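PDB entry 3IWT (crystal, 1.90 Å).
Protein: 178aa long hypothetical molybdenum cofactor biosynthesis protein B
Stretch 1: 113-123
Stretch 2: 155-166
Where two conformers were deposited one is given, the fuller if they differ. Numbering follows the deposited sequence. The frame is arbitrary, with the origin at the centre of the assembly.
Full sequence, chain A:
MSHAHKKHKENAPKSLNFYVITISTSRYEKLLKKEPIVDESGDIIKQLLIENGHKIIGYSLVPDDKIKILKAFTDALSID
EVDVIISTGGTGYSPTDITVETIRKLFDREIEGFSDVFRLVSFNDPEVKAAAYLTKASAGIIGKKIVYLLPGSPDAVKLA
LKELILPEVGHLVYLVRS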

ATOM      1  N   GLY A 113     -17.225  -0.546  -3.174  1.00 42.79           N
ATOM      2  CA  GLY A 113     -18.473  -0.898  -2.507  1.00 42.56           C
ATOM      3  C   GLY A 113     -19.113  -2.205  -2.941  1.00 42.00           C
ATOM      4  O   GLY A 113     -19.998  -2.712  -2.252  1.00 42.51           O
ATOM      5  N   PHE A 114     -18.705  -2.779  -4.070  1.00 42.64           N
ATOM      6  CA  PHE A 114     -19.285  -4.049  -4.465  1.00 42.54           C
ATOM      7  C   PHE A 114     -19.055  -5.121  -3.389  1.00 42.28           C
ATOM      8  O   PHE A 114     -19.947  -5.905  -3.123  1.00 42.26           O
ATOM      9  CB  PHE A 114     -18.770  -4.568  -5.824  1.00 43.84           C
ATOM     10  CG  PHE A 114     -19.414  -5.870  -6.233  1.00 43.45           C
ATOM     11  CD1 PHE A 114     -20.633  -5.890  -6.911  1.00 44.77           C
ATOM     12  CD2 PHE A 114     -18.809  -7.077  -5.909  1.00 44.49           C
ATOM     13  CE1 PHE A 114     -21.222  -7.084  -7.243  1.00 45.37           C
ATOM     14  CE2 PHE A 114     -19.400  -8.269  -6.238  1.00 45.69           C
ATOM     15  CZ  PHE A 114     -20.599  -8.281  -6.901  1.00 44.92           C
ATOM     16  N   SER A 115     -17.849  -5.173  -2.819  1.00 42.04           N
ATOM     17  CA  SER A 115     -17.516  -6.200  -1.830  0.50 41.63           C
ATOM     18  C   SER A 115     -18.437  -6.159  -0.588  1.00 42.07           C
ATOM     19  O   SER A 115     -19.015  -7.180  -0.204  1.00 41.84           O
ATOM     20  CB  SER A 115     -16.034  -6.131  -1.428  0.50 41.61           C
ATOM     21  OG  SER A 115     -15.656  -4.815  -1.078  0.50 38.87           O
ATOM     22  N   ASP A 116     -18.581  -4.996   0.036  1.00 41.56           N
ATOM     23  CA  ASP A 116     -19.446  -4.905   1.223  1.00 41.61           C
ATOM     24  C   ASP A 116     -20.946  -4.991   0.941  1.00 41.23           C
ATOM     25  O   ASP A 116     -21.710  -5.580   1.725  1.00 40.70           O
ATOM     26  CB  ASP A 116     -19.077  -3.680   2.106  1.00 42.05           C
ATOM     27  CG  ASP A 116     -19.014  -2.392   1.334  1.00 41.96           C
ATOM     28  OD1 ASP A 116     -17.943  -2.145   0.740  1.00 42.02           O
ATOM     29  OD2 ASP A 116     -20.023  -1.635   1.313  1.00 42.57           O
ATOM     30  N   VAL A 117     -21.393  -4.416  -0.179  1.00 40.99           N
ATOM     31  CA  VAL A 117     -22.801  -4.527  -0.549  1.00 40.86           C
ATOM     32  C   VAL A 117     -23.177  -5.982  -0.904  1.00 40.59           C
ATOM     33  O   VAL A 117     -24.265  -6.443  -0.554  1.00 39.86           O
ATOM     34  CB  VAL A 117     -23.196  -3.540  -1.649  1.00 40.97           C
ATOM     35  CG1 VAL A 117     -24.688  -3.739  -2.028  1.00 37.32           C
ATOM     36  CG2 VAL A 117     -22.936  -2.107  -1.186  1.00 40.41           C
ATOM     37  N   PHE A 118     -22.265  -6.716  -1.536  1.00 41.49           N
ATOM     38  CA  PHE A 118     -22.506  -8.132  -1.773  1.00 41.39           C
ATOM     39  C   PHE A 118     -22.588  -8.906  -0.456  1.00 41.61           C
ATOM     40  O   PHE A 118     -23.433  -9.787  -0.291  1.00 40.95           O
ATOM     41  CB  PHE A 118     -21.463  -8.773  -2.690  1.00 42.64           C
ATOM     42  CG  PHE A 118     -21.727 -10.251  -2.930  1.00 43.12           C
ATOM     43  CD1 PHE A 118     -22.826 -10.658  -3.682  1.00 43.42           C
ATOM     44  CD2 PHE A 118     -20.923 -11.229  -2.334  1.00 44.49           C
ATOM     45  CE1 PHE A 118     -23.088 -12.011  -3.877  1.00 42.97           C
ATOM     46  CE2 PHE A 118     -21.185 -12.590  -2.531  1.00 45.64           C
ATOM     47  CZ  PHE A 118     -22.271 -12.972  -3.287  1.00 43.63           C
ATOM     48  N   ARG A 119     -21.719  -8.565   0.488  1.00 41.66           N
ATOM     49  CA  ARG A 119     -21.767  -9.206   1.802  1.00 41.91           C
ATOM     50  C   ARG A 119     -23.060  -8.832   2.553  1.00 41.99           C
ATOM     51  O   ARG A 119     -23.620  -9.666   3.271  1.00 42.13           O
ATOM     52  CB  ARG A 119     -20.517  -8.891   2.610  1.00 42.12           C
ATOM     53  CG  ARG A 119     -19.309  -9.615   2.077  1.00 41.77           C
ATOM     54  CD  ARG A 119     -18.064  -9.422   2.931  1.00 42.97           C
ATOM     55  NE  ARG A 119     -17.456  -8.100   2.878  1.00 41.65           N
ATOM     56  CZ  ARG A 119     -16.370  -7.783   2.183  1.00 43.62           C
ATOM     57  NH1 ARG A 119     -15.804  -8.655   1.368  1.00 44.21           N
ATOM     58  NH2 ARG A 119     -15.848  -6.568   2.292  1.00 44.10           N
ATOM     59  N   LEU A 120     -23.568  -7.620   2.324  1.00 42.07           N
ATOM     60  CA  LEU A 120     -24.831  -7.174   2.942  1.00 42.92           C
ATOM     61  C   LEU A 120     -26.031  -8.035   2.473  1.00 42.09           C
ATOM     62  O   LEU A 120     -26.792  -8.563   3.285  1.00 41.79           O
ATOM     63  CB  LEU A 120     -25.048  -5.666   2.648  1.00 43.57           C
ATOM     64  CG  LEU A 120     -26.318  -4.913   3.085  1.00 45.07           C
ATOM     65  CD1 LEU A 120     -26.075  -3.438   2.790  1.00 48.06           C
ATOM     66  CD2 LEU A 120     -27.578  -5.360   2.353  1.00 46.60           C
ATOM     67  N   VAL A 121     -26.199  -8.168   1.162  1.00 42.73           N
ATOM     68  CA  VAL A 121     -27.281  -8.982   0.614  1.00 42.85           C
ATOM     69  C   VAL A 121     -27.095 -10.478   0.937  1.00 42.53           C
ATOM     70  O   VAL A 121     -28.077 -11.189   1.170  1.00 41.87           O
ATOM     71  CB  VAL A 121     -27.491  -8.722  -0.894  1.00 43.79           C
ATOM     72  CG1 VAL A 121     -27.757  -7.221  -1.155  1.00 44.22           C
ATOM     73  CG2 VAL A 121     -26.321  -9.196  -1.678  1.00 41.94           C
ATOM     74  N   SER A 122     -25.849 -10.939   0.995  1.00 42.41           N
ATOM     75  CA  SER A 122     -25.523 -12.322   1.395  1.00 43.20           C
ATOM     76  C   SER A 122     -25.894 -12.591   2.836  1.00 43.19           C
ATOM     77  O   SER A 122     -26.563 -13.616   3.155  1.00 43.17           O
ATOM     78  CB  SER A 122     -24.023 -12.597   1.198  1.00 43.52           C
ATOM     79  OG  SER A 122     -23.713 -12.657  -0.187  1.00 44.67           O
ATOM     80  N   PHE A 123     -25.547 -11.649   3.716  1.00 44.10           N
ATOM     81  CA  PHE A 123     -25.934 -11.745   5.141  1.00 44.42           C
ATOM     82  C   PHE A 123     -27.445 -11.911   5.342  1.00 45.87           C
ATOM     83  O   PHE A 123     -27.887 -12.589   6.284  1.00 43.29           O
ATOM     84  CB  PHE A 123     -25.472 -10.516   5.929  1.00 44.56           C
ATOM     85  CG  PHE A 123     -25.672 -10.644   7.429  1.00 44.63           C
ATOM     86  CD1 PHE A 123     -24.766 -11.345   8.211  1.00 45.31           C
ATOM     87  CD2 PHE A 123     -26.792 -10.109   8.032  1.00 45.73           C
ATOM     88  CE1 PHE A 123     -24.978 -11.502   9.594  1.00 45.49           C
ATOM     89  CE2 PHE A 123     -27.008 -10.241   9.413  1.00 46.30           C
ATOM     90  CZ  PHE A 123     -26.100 -10.935  10.180  1.00 45.05           C
ATOM     91  N   ASP A 155     -25.746 -20.439  -5.595  1.00 46.61           N
ATOM     92  CA  ASP A 155     -26.696 -19.550  -4.938  1.00 46.54           C
ATOM     93  C   ASP A 155     -26.089 -18.147  -4.833  1.00 44.85           C
ATOM     94  O   ASP A 155     -26.779 -17.149  -5.013  1.00 42.35           O
ATOM     95  CB  ASP A 155     -27.049 -20.067  -3.543  1.00 46.81           C
ATOM     96  CG  ASP A 155     -28.056 -21.224  -3.551  1.00 48.25           C
ATOM     97  OD1 ASP A 155     -28.667 -21.577  -4.575  1.00 49.99           O
ATOM     98  OD2 ASP A 155     -28.256 -21.778  -2.469  1.00 51.92           O
ATOM     99  N   ALA A 156     -24.779 -18.077  -4.556  1.00 44.44           N
ATOM    100  CA  ALA A 156     -24.073 -16.794  -4.464  1.00 44.59           C
ATOM    101  C   ALA A 156     -24.046 -16.058  -5.805  1.00 43.89           C
ATOM    102  O   ALA A 156     -24.237 -14.836  -5.887  1.00 44.06           O
ATOM    103  CB  ALA A 156     -22.615 -17.006  -3.933  1.00 43.39           C
ATOM    104  N   VAL A 157     -23.756 -16.800  -6.864  1.00 44.09           N
ATOM    105  CA  VAL A 157     -23.702 -16.244  -8.187  1.00 44.22           C
ATOM    106  C   VAL A 157     -25.070 -15.710  -8.609  1.00 44.39           C
ATOM    107  O   VAL A 157     -25.192 -14.590  -9.111  1.00 43.72           O
ATOM    108  CB  VAL A 157     -23.145 -17.301  -9.171  1.00 45.45           C
ATOM    109  CG1 VAL A 157     -23.402 -16.916 -10.554  1.00 48.66           C
ATOM    110  CG2 VAL A 157     -21.624 -17.534  -8.938  1.00 40.87           C
ATOM    111  N   LYS A 158     -26.102 -16.501  -8.355  1.00 44.72           N
ATOM    112  CA  LYS A 158     -27.476 -16.098  -8.643  1.00 45.08           C
ATOM    113  C   LYS A 158     -27.804 -14.797  -7.895  1.00 44.60           C
ATOM    114  O   LYS A 158     -28.359 -13.866  -8.474  1.00 44.83           O
ATOM    115  CB  LYS A 158     -28.425 -17.225  -8.267  1.00 45.40           C
ATOM    116  CG  LYS A 158     -29.854 -17.038  -8.685  1.00 46.52           C
ATOM    117  CD  LYS A 158     -30.756 -18.127  -8.148  1.00 48.61           C
ATOM    118  CE  LYS A 158     -30.577 -19.452  -8.853  1.00 53.44           C
ATOM    119  NZ  LYS A 158     -31.812 -20.313  -8.663  1.00 53.83           N
ATOM    120  N   LEU A 159     -27.447 -14.736  -6.614  1.00 43.53           N
ATOM    121  CA  LEU A 159     -27.689 -13.555  -5.795  1.00 43.20           C
ATOM    122  C   LEU A 159     -26.998 -12.317  -6.339  1.00 43.32           C
ATOM    123  O   LEU A 159     -27.602 -11.257  -6.392  1.00 43.49           O
ATOM    124  CB  LEU A 159     -27.188 -13.801  -4.366  1.00 42.97           C
ATOM    125  CG  LEU A 159     -27.508 -12.735  -3.298  1.00 43.43           C
ATOM    126  CD1 LEU A 159     -29.024 -12.642  -3.064  1.00 44.74           C
ATOM    127  CD2 LEU A 159     -26.772 -13.044  -2.004  1.00 43.89           C
ATOM    128  N   ALA A 160     -25.713 -12.444  -6.699  1.00 42.41           N
ATOM    129  CA  ALA A 160     -24.933 -11.340  -7.230  1.00 43.13           C
ATOM    130  C   ALA A 160     -25.562 -10.838  -8.518  1.00 43.27           C
ATOM    131  O   ALA A 160     -25.749  -9.639  -8.687  1.00 42.85           O
ATOM    132  CB  ALA A 160     -23.469 -11.780  -7.475  1.00 42.06           C
ATOM    133  N   LEU A 161     -25.912 -11.757  -9.417  1.00 43.91           N
ATOM    134  CA  LEU A 161     -26.530 -11.357 -10.683  1.00 45.27           C
ATOM    135  C   LEU A 161     -27.864 -10.621 -10.543  1.00 44.99           C
ATOM    136  O   LEU A 161     -28.062  -9.553 -11.130  1.00 44.38           O
ATOM    137  CB  LEU A 161     -26.715 -12.568 -11.586  1.00 45.69           C
ATOM    138  CG  LEU A 161     -25.470 -13.041 -12.332  1.00 48.40           C
ATOM    139  CD1 LEU A 161     -25.698 -14.505 -12.735  1.00 51.37           C
ATOM    140  CD2 LEU A 161     -25.214 -12.135 -13.549  1.00 51.52           C
ATOM    141  N   LYS A 162     -28.794 -11.218  -9.807  1.00 46.00           N
ATOM    142  CA  LYS A 162     -30.122 -10.659  -9.666  1.00 45.90           C
ATOM    143  C   LYS A 162     -30.171  -9.359  -8.871  1.00 46.05           C
ATOM    144  O   LYS A 162     -30.870  -8.421  -9.259  1.00 45.58           O
ATOM    145  CB  LYS A 162     -31.057 -11.680  -9.009  1.00 46.96           C
ATOM    146  CG  LYS A 162     -31.276 -12.928  -9.829  1.00 46.60           C
ATOM    147  CD  LYS A 162     -32.336 -13.771  -9.152  1.00 47.95           C
ATOM    148  CE  LYS A 162     -32.670 -15.019  -9.890  1.00 48.76           C
ATOM    149  NZ  LYS A 162     -33.830 -15.714  -9.143  1.00 51.65           N
ATOM    150  N   GLU A 163     -29.409  -9.288  -7.780  1.00 45.93           N
ATOM    151  CA  GLU A 163     -29.527  -8.154  -6.892  0.70 46.24           C
ATOM    152  C   GLU A 163     -28.571  -7.014  -7.243  1.00 46.03           C
ATOM    153  O   GLU A 163     -28.927  -5.857  -7.061  1.00 46.15           O
ATOM    154  CB  GLU A 163     -29.365  -8.623  -5.446  0.70 46.67           C
ATOM    155  CG  GLU A 163     -30.361  -9.727  -5.067  0.70 48.25           C
ATOM    156  CD  GLU A 163     -31.784  -9.340  -5.378  0.70 48.13           C
ATOM    157  OE1 GLU A 163     -32.195  -8.225  -5.009  0.70 50.48           O
ATOM    158  OE2 GLU A 163     -32.490 -10.131  -6.018  0.70 49.92           O
ATOM    159  N   LEU A 164     -27.375  -7.323  -7.777  1.00 45.98           N
ATOM    160  CA  LEU A 164     -26.350  -6.298  -7.980  1.00 45.64           C
ATOM    161  C   LEU A 164     -25.861  -6.041  -9.413  1.00 45.40           C
ATOM    162  O   LEU A 164     -25.661  -4.892  -9.786  1.00 45.09           O
ATOM    163  CB  LEU A 164     -25.131  -6.627  -7.103  1.00 46.24           C
ATOM    164  CG  LEU A 164     -25.419  -6.756  -5.601  1.00 47.28           C
ATOM    165  CD1 LEU A 164     -24.101  -6.949  -4.864  1.00 46.31           C
ATOM    166  CD2 LEU A 164     -26.147  -5.548  -5.057  1.00 46.72           C
ATOM    167  N   ILE A 165     -25.674  -7.093 -10.201  1.00 44.44           N
ATOM    168  CA  ILE A 165     -25.126  -6.940 -11.543  1.00 44.77           C
ATOM    169  C   ILE A 165     -26.201  -6.522 -12.549  1.00 44.71           C
ATOM    170  O   ILE A 165     -26.080  -5.473 -13.192  1.00 44.86           O
ATOM    171  CB  ILE A 165     -24.367  -8.220 -11.995  1.00 44.29           C
ATOM    172  CG1 ILE A 165     -23.239  -8.525 -10.995  1.00 43.21           C
ATOM    173  CG2 ILE A 165     -23.885  -8.083 -13.437  1.00 43.21           C
ATOM    174  CD1 ILE A 165     -22.426  -9.763 -11.338  1.00 44.74           C
ATOM    175  N   LEU A 166     -27.253  -7.320 -12.692  1.00 44.86           N
ATOM    176  CA  LEU A 166     -28.287  -7.013 -13.695  1.00 45.65           C
ATOM    177  C   LEU A 166     -28.874  -5.593 -13.554  1.00 46.14           C
ATOM    178  O   LEU A 166     -29.017  -4.900 -14.554  1.00 46.21           O
ATOM    179  CB  LEU A 166     -29.390  -8.092 -13.718  1.00 45.84           C
ATOM    180  CG  LEU A 166     -28.922  -9.482 -14.213  1.00 46.83           C
ATOM    181  CD1 LEU A 166     -30.028 -10.541 -14.056  1.00 43.86           C
ATOM    182  CD2 LEU A 166     -28.404  -9.468 -15.663  1.00 47.56           C
TER

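Two helices of one chain, 113-123 and 155-166, cross at 113° between their N-to-C directions, with axes 10.4 Å apart at closest approach. The contact buries 427 Å², both sides summed, and no hydrogen bond spans it, so the two surfaces are joined by packing of apolar groups. The main bump on the first helix is Phe118. Its CA-to-CB bond points sideways, but chi1 near 180° (t) carries the ring across to the second helix, where it sits as a knob in a hole made by Ala156, Leu159, Ala160 and Leu164. Two of the four residues lining this hollow are alanines, whose side chains end at CB: Phe118 CE1 lies 3.6 Å from Ala160 CB, and Phe118 CZ lies 4.1 Å from Ala156 CB. The CA atoms of Phe118 and Ala160, 6.8 Å apart, are the nearest match of the backbones here. The ring also meets the backbone, with Phe118 CE1 3.7 Å from Ala156 O. Ala156 O lies at the ring edge, near its plane, while it accepts the helical hydrogen bond from Ala160 N at 2.9 Å. Leu159 forms another wall of the hole, its CD2 4.3 Å from Phe118 CE1.

The reciprocal bump is Leu164, which has 93 Å² covered by the first helix, the largest share of any residue here. It points toward that helix and, with chi1 m and chi2 t, sets its two methyl groups among Phe114, Val117, Phe118 and Val121. Leu164 CD1 touches Phe114 CE1 at 3.7 Å and reaches the backbone at Phe118 CA, also at 3.7 Å; Leu164 CD2 rests 3.8 Å from Val117 CG1. Val121 borders the same hollow more loosely, its CG2 4.5 Å from Leu164 CD1. Leu164 stands within the wider pi-type turn at 161-165, where Leu164 N and Ile165 N both donate to Ala160 O, each at 3.0 Å from N to O.

Phe114, one helical turn before Phe118, likewise starts sideways and brings its ring end nearer through a t rotamer. Besides Leu164 it meets Ile165 at the limit of contact, with Phe114 CE1 4.5 Å from Ile165 CG1. Both neighbours approach this ring obliquely.

Toward the C-terminal end of the first helix, Leu159 fills the space between Phe118, Val121 and Ser122. Leu159 CD2 lies 3.9 Å from Val121 CG2 and 3.6 Å from Ser122 OG. The hydroxyl is not left unpaired beside this methyl group: Ser122 OG, in the m rotamer that turns it back along the helix, donates to Phe118 O at 2.9 Å and is also hydrogen-bonded elsewhere in the structure. Phe118 thus supplies the knob with its side chain and accepts the hydroxyl of Ser122 with its carbonyl. On the first helix, Ser115, Arg119 and Phe123 point away from the second, as Val157 does from the first.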